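PDB 4D7A: tRNA threonylcarbamoyladenosine dehydratase, which catalyses the ATP-dependent dehydration of threonylcarbamoyladenosine at position 37 of tRNAs that read codons beginning with adenine, giving the cyclic form. Local coordinates for residues A56-D61 with T103-F108; H32-G37 with V120-V125. All blocks are in the same frame, centred on the assembly; numbering follows the deposited sequence.

Interaction 1. Residues A56-D61 with T103-F108; sequences AITLID and TVVDDF. With AMP (adenosine monophosphate), chain K.
Ile57 opens the pairing through its carbonyl O, which takes the amide N of Thr103 at 2.9 Å; a water that makes a short bond to Thr103 OG1 also reaches this carbonyl, weakly. Thr58 lies alongside Thr103, its OG1 against Thr103 CB (3.6 Å), and that hydroxyl is also hydrogen-bonded to His32. With OG1 anti to the carbonyl carbon (chi1 -67°), the methyl CG2 is left to reach Val105 CG2. Leu59 serves the neighbouring strand with both backbone polar atoms, N to Thr103 O and O to Val105 N, each bond 2.8 Å long and nearly straight, while its side chain turns to the face carrying Val104, toward Met89 of helix 85-96. On the other face Ile60 runs beside Val105, CG1 to CB 3.7 Å. Asp61 N closes the series on Val105 O with a longer bond of 3.2 Å. Beyond it the Asp61 carboxylate meets the ribose of AMP: OD2 accepts O3' and OD1 lies 2.6 Å from O2'. Ile38 N also bonds to OD2 and Asp63 N to OD1, which probably fixes the carboxylate's rotation. Phe108 brings its ring edge to Asp61 OD1 (CE1 3.5 Å) and lays CB and CD1 against the adenine. An acidic residue just past the second parallel strand in the chain, reaching both ribose hydroxyls, is characteristic of the Rossmann-type nucleotide site of MoeB/ThiF enzymes.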
loop_
_atom_site.group_PDB
_atom_site.type_symbol
_atom_site.label_atom_id
_atom_site.label_comp_id
_atom_site.label_asym_id
_atom_site.label_seq_id
_atom_site.Cartn_x
_atom_site.Cartn_y
_atom_site.Cartn_z
ATOM N N ALA B 56 -11.014 15.019 9.078
ATOM C CA ALA B 56 -11.719 14.304 10.144
ATOM C C ALA B 56 -11.908 12.865 9.703
ATOM O O ALA B 56 -12.374 12.598 8.585
ATOM C CB ALA B 56 -13.087 14.959 10.468
ATOM N N ILE B 57 -11.574 11.944 10.598
ATOM C CA ILE B 57 -11.648 10.519 10.289
ATOM C C ILE B 57 -12.318 9.805 11.446
ATOM O O ILE B 57 -11.923 9.992 12.596
ATOM C CB ILE B 57 -10.246 9.910 10.054
ATOM C CG1 ILE B 57 -9.549 10.609 8.870
ATOM C CG2 ILE B 57 -10.375 8.410 9.808
ATOM C CD1 ILE B 57 -8.067 10.224 8.699
ATOM N N THR B 58 -13.331 9.000 11.153
ATOM C CA THR B 58 -13.899 8.139 12.184
ATOM C C THR B 58 -13.490 6.697 11.898
ATOM O O THR B 58 -13.534 6.247 10.738
ATOM C CB THR B 58 -15.439 8.249 12.246
ATOM O OG1 THR B 58 -15.804 9.560 12.704
ATOM C CG2 THR B 58 -16.014 7.211 13.212
ATOM N N LEU B 59 -13.067 5.986 12.948
ATOM C CA LEU B 59 -12.667 4.586 12.838
ATOM C C LEU B 59 -13.619 3.716 13.645
ATOM O O LEU B 59 -13.815 3.961 14.843
ATOM C CB LEU B 59 -11.248 4.372 13.358
ATOM C CG LEU B 59 -10.159 5.266 12.771
ATOM C CD1 LEU B 59 -8.831 4.938 13.437
ATOM C CD2 LEU B 59 -10.073 5.068 11.255
ATOM N N ILE B 60 -14.201 2.708 13.000
ATOM C CA ILE B 60 -15.143 1.819 13.693
ATOM C C ILE B 60 -14.674 0.366 13.662
ATOM O O ILE B 60 -14.612 -0.257 12.605
ATOM C CB ILE B 60 -16.571 1.909 13.099
ATOM C CG1 ILE B 60 -17.014 3.374 13.004
ATOM C CG2 ILE B 60 -17.557 1.076 13.959
ATOM C CD1 ILE B 60 -18.490 3.581 12.599
ATOM N N ASP B 61 -14.344 -0.160 14.841
ATOM C CA ASP B 61 -13.909 -1.549 15.001
ATOM C C ASP B 61 -13.901 -1.855 16.495
ATOM O O ASP B 61 -13.614 -0.962 17.290
ATOM C CB ASP B 61 -12.501 -1.761 14.415
ATOM C CG ASP B 61 -12.237 -3.203 13.999
ATOM O OD1 ASP B 61 -12.721 -4.144 14.676
ATOM O OD2 ASP B 61 -11.514 -3.398 12.994
ATOM N N THR B 103 -12.119 10.292 15.487
ATOM C CA THR B 103 -13.118 9.741 16.377
ATOM C C THR B 103 -13.004 8.223 16.341
ATOM O O THR B 103 -12.906 7.619 15.271
ATOM C CB THR B 103 -14.533 10.190 15.965
ATOM O OG1 THR B 103 -14.588 11.626 15.911
ATOM C CG2 THR B 103 -15.572 9.686 16.956
ATOM N N VAL B 104 -13.022 7.605 17.511
ATOM C CA VAL B 104 -13.013 6.154 17.576
ATOM C C VAL B 104 -14.373 5.664 18.035
ATOM O O VAL B 104 -14.883 6.128 19.047
ATOM C CB VAL B 104 -11.923 5.631 18.544
ATOM C CG1 VAL B 104 -12.102 4.141 18.814
ATOM C CG2 VAL B 104 -10.542 5.901 17.980
ATOM N N VAL B 105 -14.959 4.748 17.274
ATOM C CA VAL B 105 -16.157 4.037 17.700
ATOM C C VAL B 105 -15.760 2.601 18.000
ATOM O O VAL B 105 -15.496 1.815 17.092
ATOM C CB VAL B 105 -17.258 4.066 16.627
ATOM C CG1 VAL B 105 -18.458 3.204 17.056
ATOM C CG2 VAL B 105 -17.681 5.493 16.335
ATOM N N ASP B 106 -15.722 2.263 19.285
ATOM C CA ASP B 106 -15.297 0.940 19.729
ATOM C C ASP B 106 -16.506 0.001 19.729
ATOM O O ASP B 106 -17.085 -0.292 20.779
ATOM C CB ASP B 106 -14.659 1.041 21.119
ATOM C CG ASP B 106 -14.171 -0.290 21.645
ATOM O OD1 ASP B 106 -13.792 -1.159 20.836
ATOM O OD2 ASP B 106 -14.158 -0.460 22.881
ATOM N N ASP B 107 -16.885 -0.450 18.535
ATOM C CA ASP B 107 -18.132 -1.189 18.322
ATOM C C ASP B 107 -18.103 -1.831 16.941
ATOM O O ASP B 107 -17.243 -1.500 16.121
ATOM C CB ASP B 107 -19.345 -0.252 18.452
ATOM C CG ASP B 107 -20.647 -0.985 18.825
ATOM O OD1 ASP B 107 -20.649 -2.226 18.946
ATOM O OD2 ASP B 107 -21.692 -0.307 18.980
ATOM N N PHE B 108 -19.045 -2.738 16.693
ATOM C CA PHE B 108 -19.277 -3.285 15.358
ATOM C C PHE B 108 -20.601 -2.752 14.828
ATOM O O PHE B 108 -21.521 -2.514 15.607
ATOM C CB PHE B 108 -19.341 -4.814 15.384
ATOM C CG PHE B 108 -18.075 -5.474 15.835
ATOM C CD1 PHE B 108 -16.863 -5.196 15.217
ATOM C CD2 PHE B 108 -18.100 -6.378 16.890
ATOM C CE1 PHE B 108 -15.697 -5.817 15.645
ATOM C CE2 PHE B 108 -16.939 -6.998 17.324
ATOM C CZ PHE B 108 -15.740 -6.719 16.704
HETATM P P AMP K . -9.054 -8.856 8.161
HETATM O O1P AMP K . -7.792 -8.401 7.480
HETATM O O2P AMP K . -8.774 -9.835 9.283
HETATM O O3P AMP K . -10.127 -9.382 7.222
HETATM O "O5'" AMP K . -9.677 -7.550 8.856
HETATM C "C5'" AMP K . -11.089 -7.400 9.085
HETATM C "C4'" AMP K . -11.412 -6.308 10.090
HETATM O "O4'" AMP K . -12.819 -5.897 9.986
HETATM C "C3'" AMP K . -11.186 -6.691 11.565
HETATM O "O3'" AMP K . -10.441 -5.670 12.231
HETATM C "C2'" AMP K . -12.607 -6.742 12.142
HETATM O "O2'" AMP K . -12.718 -6.460 13.521
HETATM C "C1'" AMP K . -13.322 -5.701 11.294
HETATM N N9 AMP K . -14.787 -5.830 11.342
HETATM C C8 AMP K . -15.457 -6.984 11.142
HETATM N N7 AMP K . -16.798 -6.828 11.303
HETATM C C5 AMP K . -17.009 -5.546 11.646
HETATM C C6 AMP K . -18.200 -4.718 11.958
HETATM N N6 AMP K . -19.437 -5.243 11.947
HETATM N N1 AMP K . -18.027 -3.419 12.257
HETATM C C2 AMP K . -16.783 -2.881 12.298
HETATM N N3 AMP K . -15.655 -3.563 12.025
HETATM C C4 AMP K . -15.686 -4.887 11.695
HETATM O O HOH W 1 -13.787 12.669 13.651
#

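Interaction 2. Residues H32-G37 with V120-V125; sequences HICVVG and VGYSYV. With AMP (adenosine monophosphate), chain K.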
loop_
_atom_site.group_PDB
_atom_site.type_symbol
_atom_site.label_atom_id
_atom_site.label_comp_id
_atom_site.label_asym_id
_atom_site.label_seq_id
_atom_site.Cartn_x
_atom_site.Cartn_y
_atom_site.Cartn_z
ATOM N N HIS B 32 -15.150 14.584 6.243
ATOM C CA HIS B 32 -15.189 13.654 7.359
ATOM C C HIS B 32 -15.446 12.281 6.780
ATOM O O HIS B 32 -16.525 12.021 6.258
ATOM C CB HIS B 32 -16.279 14.042 8.361
ATOM C CG HIS B 32 -16.221 13.268 9.644
ATOM N ND1 HIS B 32 -17.078 13.511 10.699
ATOM C CD2 HIS B 32 -15.405 12.262 10.042
ATOM C CE1 HIS B 32 -16.794 12.683 11.691
ATOM N NE2 HIS B 32 -15.780 11.916 11.319
ATOM N N ILE B 33 -14.459 11.397 6.868
ATOM C CA ILE B 33 -14.616 10.085 6.264
ATOM C C ILE B 33 -14.596 9.022 7.344
ATOM O O ILE B 33 -13.835 9.103 8.305
ATOM C CB ILE B 33 -13.516 9.842 5.184
ATOM C CG1 ILE B 33 -13.789 10.792 4.008
ATOM C CG2 ILE B 33 -13.502 8.380 4.716
ATOM C CD1 ILE B 33 -12.859 10.671 2.834
ATOM N N CYS B 34 -15.472 8.042 7.181
ATOM C CA CYS B 34 -15.624 6.947 8.124
ATOM C C CYS B 34 -15.022 5.684 7.530
ATOM O O CYS B 34 -15.384 5.292 6.413
ATOM C CB CYS B 34 -17.103 6.713 8.424
ATOM S SG CYS B 34 -17.419 5.433 9.671
ATOM N N VAL B 35 -14.136 5.034 8.278
ATOM C CA VAL B 35 -13.627 3.716 7.874
ATOM C C VAL B 35 -14.193 2.671 8.810
ATOM O O VAL B 35 -13.980 2.743 10.023
ATOM C CB VAL B 35 -12.092 3.636 7.915
ATOM C CG1 VAL B 35 -11.625 2.304 7.333
ATOM C CG2 VAL B 35 -11.491 4.782 7.109
ATOM N N VAL B 36 -14.930 1.714 8.253
ATOM C CA VAL B 36 -15.518 0.641 9.058
ATOM C C VAL B 36 -14.733 -0.653 8.860
ATOM O O VAL B 36 -14.719 -1.230 7.764
ATOM C CB VAL B 36 -16.995 0.393 8.714
ATOM C CG1 VAL B 36 -17.600 -0.518 9.771
ATOM C CG2 VAL B 36 -17.765 1.712 8.657
ATOM N N GLY B 37 -14.078 -1.094 9.928
ATOM C CA GLY B 37 -13.195 -2.248 9.883
ATOM C C GLY B 37 -11.771 -1.766 9.694
ATOM O O GLY B 37 -11.420 -1.267 8.633
ATOM N N VAL B 120 -23.935 10.851 11.658
ATOM C CA VAL B 120 -22.918 11.887 11.783
ATOM C C VAL B 120 -22.867 12.770 10.528
ATOM O O VAL B 120 -22.535 13.950 10.610
ATOM C CB VAL B 120 -21.520 11.258 12.042
ATOM C CG1 VAL B 120 -20.436 12.326 12.119
ATOM C CG2 VAL B 120 -21.542 10.443 13.325
ATOM N N GLY B 121 -23.191 12.200 9.368
ATOM C CA GLY B 121 -23.136 12.950 8.120
ATOM C C GLY B 121 -21.774 12.915 7.441
ATOM O O GLY B 121 -21.116 13.943 7.274
ATOM N N TYR B 122 -21.338 11.723 7.056
ATOM C CA TYR B 122 -20.010 11.567 6.460
ATOM C C TYR B 122 -19.914 12.012 5.008
ATOM O O TYR B 122 -20.869 11.876 4.242
ATOM C CB TYR B 122 -19.577 10.112 6.568
ATOM C CG TYR B 122 -19.462 9.641 7.984
ATOM C CD1 TYR B 122 -18.468 10.141 8.823
ATOM C CD2 TYR B 122 -20.345 8.702 8.495
ATOM C CE1 TYR B 122 -18.357 9.708 10.133
ATOM C CE2 TYR B 122 -20.240 8.260 9.803
ATOM C CZ TYR B 122 -19.245 8.770 10.615
ATOM O OH TYR B 122 -19.135 8.336 11.916
ATOM N N SER B 123 -18.741 12.522 4.636
ATOM C CA SER B 123 -18.406 12.800 3.241
ATOM C C SER B 123 -18.326 11.510 2.423
ATOM O O SER B 123 -18.624 11.487 1.224
ATOM C CB SER B 123 -17.066 13.533 3.149
ATOM O OG SER B 123 -17.030 14.654 4.024
ATOM N N TYR B 124 -17.879 10.449 3.074
ATOM C CA TYR B 124 -17.696 9.153 2.422
ATOM C C TYR B 124 -17.584 8.074 3.474
ATOM O O TYR B 124 -17.066 8.310 4.568
ATOM C CB TYR B 124 -16.424 9.131 1.531
ATOM C CG TYR B 124 -16.729 8.694 0.112
ATOM C CD1 TYR B 124 -16.808 7.337 -0.230
ATOM C CD2 TYR B 124 -16.954 9.633 -0.881
ATOM C CE1 TYR B 124 -17.102 6.940 -1.534
ATOM C CE2 TYR B 124 -17.252 9.247 -2.185
ATOM C CZ TYR B 124 -17.327 7.909 -2.505
ATOM O OH TYR B 124 -17.650 7.563 -3.807
ATOM N N VAL B 125 -18.022 6.875 3.123
ATOM C CA VAL B 125 -17.832 5.716 3.991
ATOM C C VAL B 125 -16.991 4.700 3.253
ATOM O O VAL B 125 -17.261 4.414 2.086
ATOM C CB VAL B 125 -19.184 5.095 4.402
ATOM C CG1 VAL B 125 -18.963 3.840 5.264
ATOM C CG2 VAL B 125 -20.002 6.134 5.167
HETATM P P AMP K . -9.054 -8.856 8.161
HETATM O O1P AMP K . -7.792 -8.401 7.480
HETATM O O2P AMP K . -8.774 -9.835 9.283
HETATM O O3P AMP K . -10.127 -9.382 7.222
HETATM O "O5'" AMP K . -9.677 -7.550 8.856
HETATM C "C5'" AMP K . -11.089 -7.400 9.085
HETATM C "C4'" AMP K . -11.412 -6.308 10.090
HETATM O "O4'" AMP K . -12.819 -5.897 9.986
HETATM C "C3'" AMP K . -11.186 -6.691 11.565
HETATM O "O3'" AMP K . -10.441 -5.670 12.231
HETATM C "C2'" AMP K . -12.607 -6.742 12.142
HETATM O "O2'" AMP K . -12.718 -6.460 13.521
HETATM C "C1'" AMP K . -13.322 -5.701 11.294
HETATM N N9 AMP K . -14.787 -5.830 11.342
HETATM C C8 AMP K . -15.457 -6.984 11.142
HETATM N N7 AMP K . -16.798 -6.828 11.303
HETATM C C5 AMP K . -17.009 -5.546 11.646
HETATM C C6 AMP K . -18.200 -4.718 11.958
HETATM N N6 AMP K . -19.437 -5.243 11.947
HETATM N N1 AMP K . -18.027 -3.419 12.257
HETATM C C2 AMP K . -16.783 -2.881 12.298
HETATM N N3 AMP K . -15.655 -3.563 12.025
HETATM C C4 AMP K . -15.686 -4.887 11.695
#
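The backbone carbonyl O of His32 receives the amide N of Ser123 at 2.8 Å, the donor tilted 17° from the carbonyl plane, and also sits in plane at the edge of the Tyr122 ring. Ser123 answers with its hydroxyl, whose OG accepts His32 N at 2.9 Å, so that both backbone polar groups of His32 are bound by one serine. This is where two central parallel strands of the Rossmann-like ThiF fold, 32-36 and 124-127, come together; further along, Cys34 N donates to Tyr124 O in a nearly straight bond of 3.1 Å.

Tyr122 fills the angle between the segments. Its CE1 edge meets a face of the His32 imidazole, which Thr58 also holds, in a T-shaped stack, with centroids 4.9 Å apart and planes at 78°. Cys34 CB stands almost exactly over the centre of the phenol ring, 3.5 Å from the centroid, in a CH-pi contact, and SG, anti to the backbone N (chi1 -176°), stays over the same face near CZ. Val120 CB lies over the opposite face, toward its rim, so the ring sits between valine and cysteine. An alanine in place of Tyr122 would remove the ring and is likely to open a gap between Cys34 and Val120, leaving the His32 imidazole without its stacking edge.

Across the other face of the sheet, Ile33 CG1 packs on Tyr124 CB, and both residues lean on Met260 of helix 242-266. At the nucleotide end, Val36 uses its two methyls separately: CG2 touches Val125 CG1 at 4.2 Å, whereas CG1 faces C2 of the adenine of AMP at 3.6 Å.

How the interactions relate
Interactions 1 and 2 lie side by side in one mixed sheet, their centres about 9 Å apart. Across it the strands run 101-105, 56-60, 32-36, 124-127, so interaction 1 joins an outermost strand to its neighbour and interaction 2 joins the next pair. Strands 56-60 and 32-36 bridge them, through backbone bonds such as Thr58 O with Val35 N. Along the chain, interaction 1 is nested inside the loop closed by interaction 2, with helices 42-51 and 85-96 among the connections. Both contacts also touch AMP: 56-61 with 103-108 supplies ribose and adenine contacts, and 32-37 adds further adenine contacts, so the ends of adjacent strands help line one nucleotide pocket.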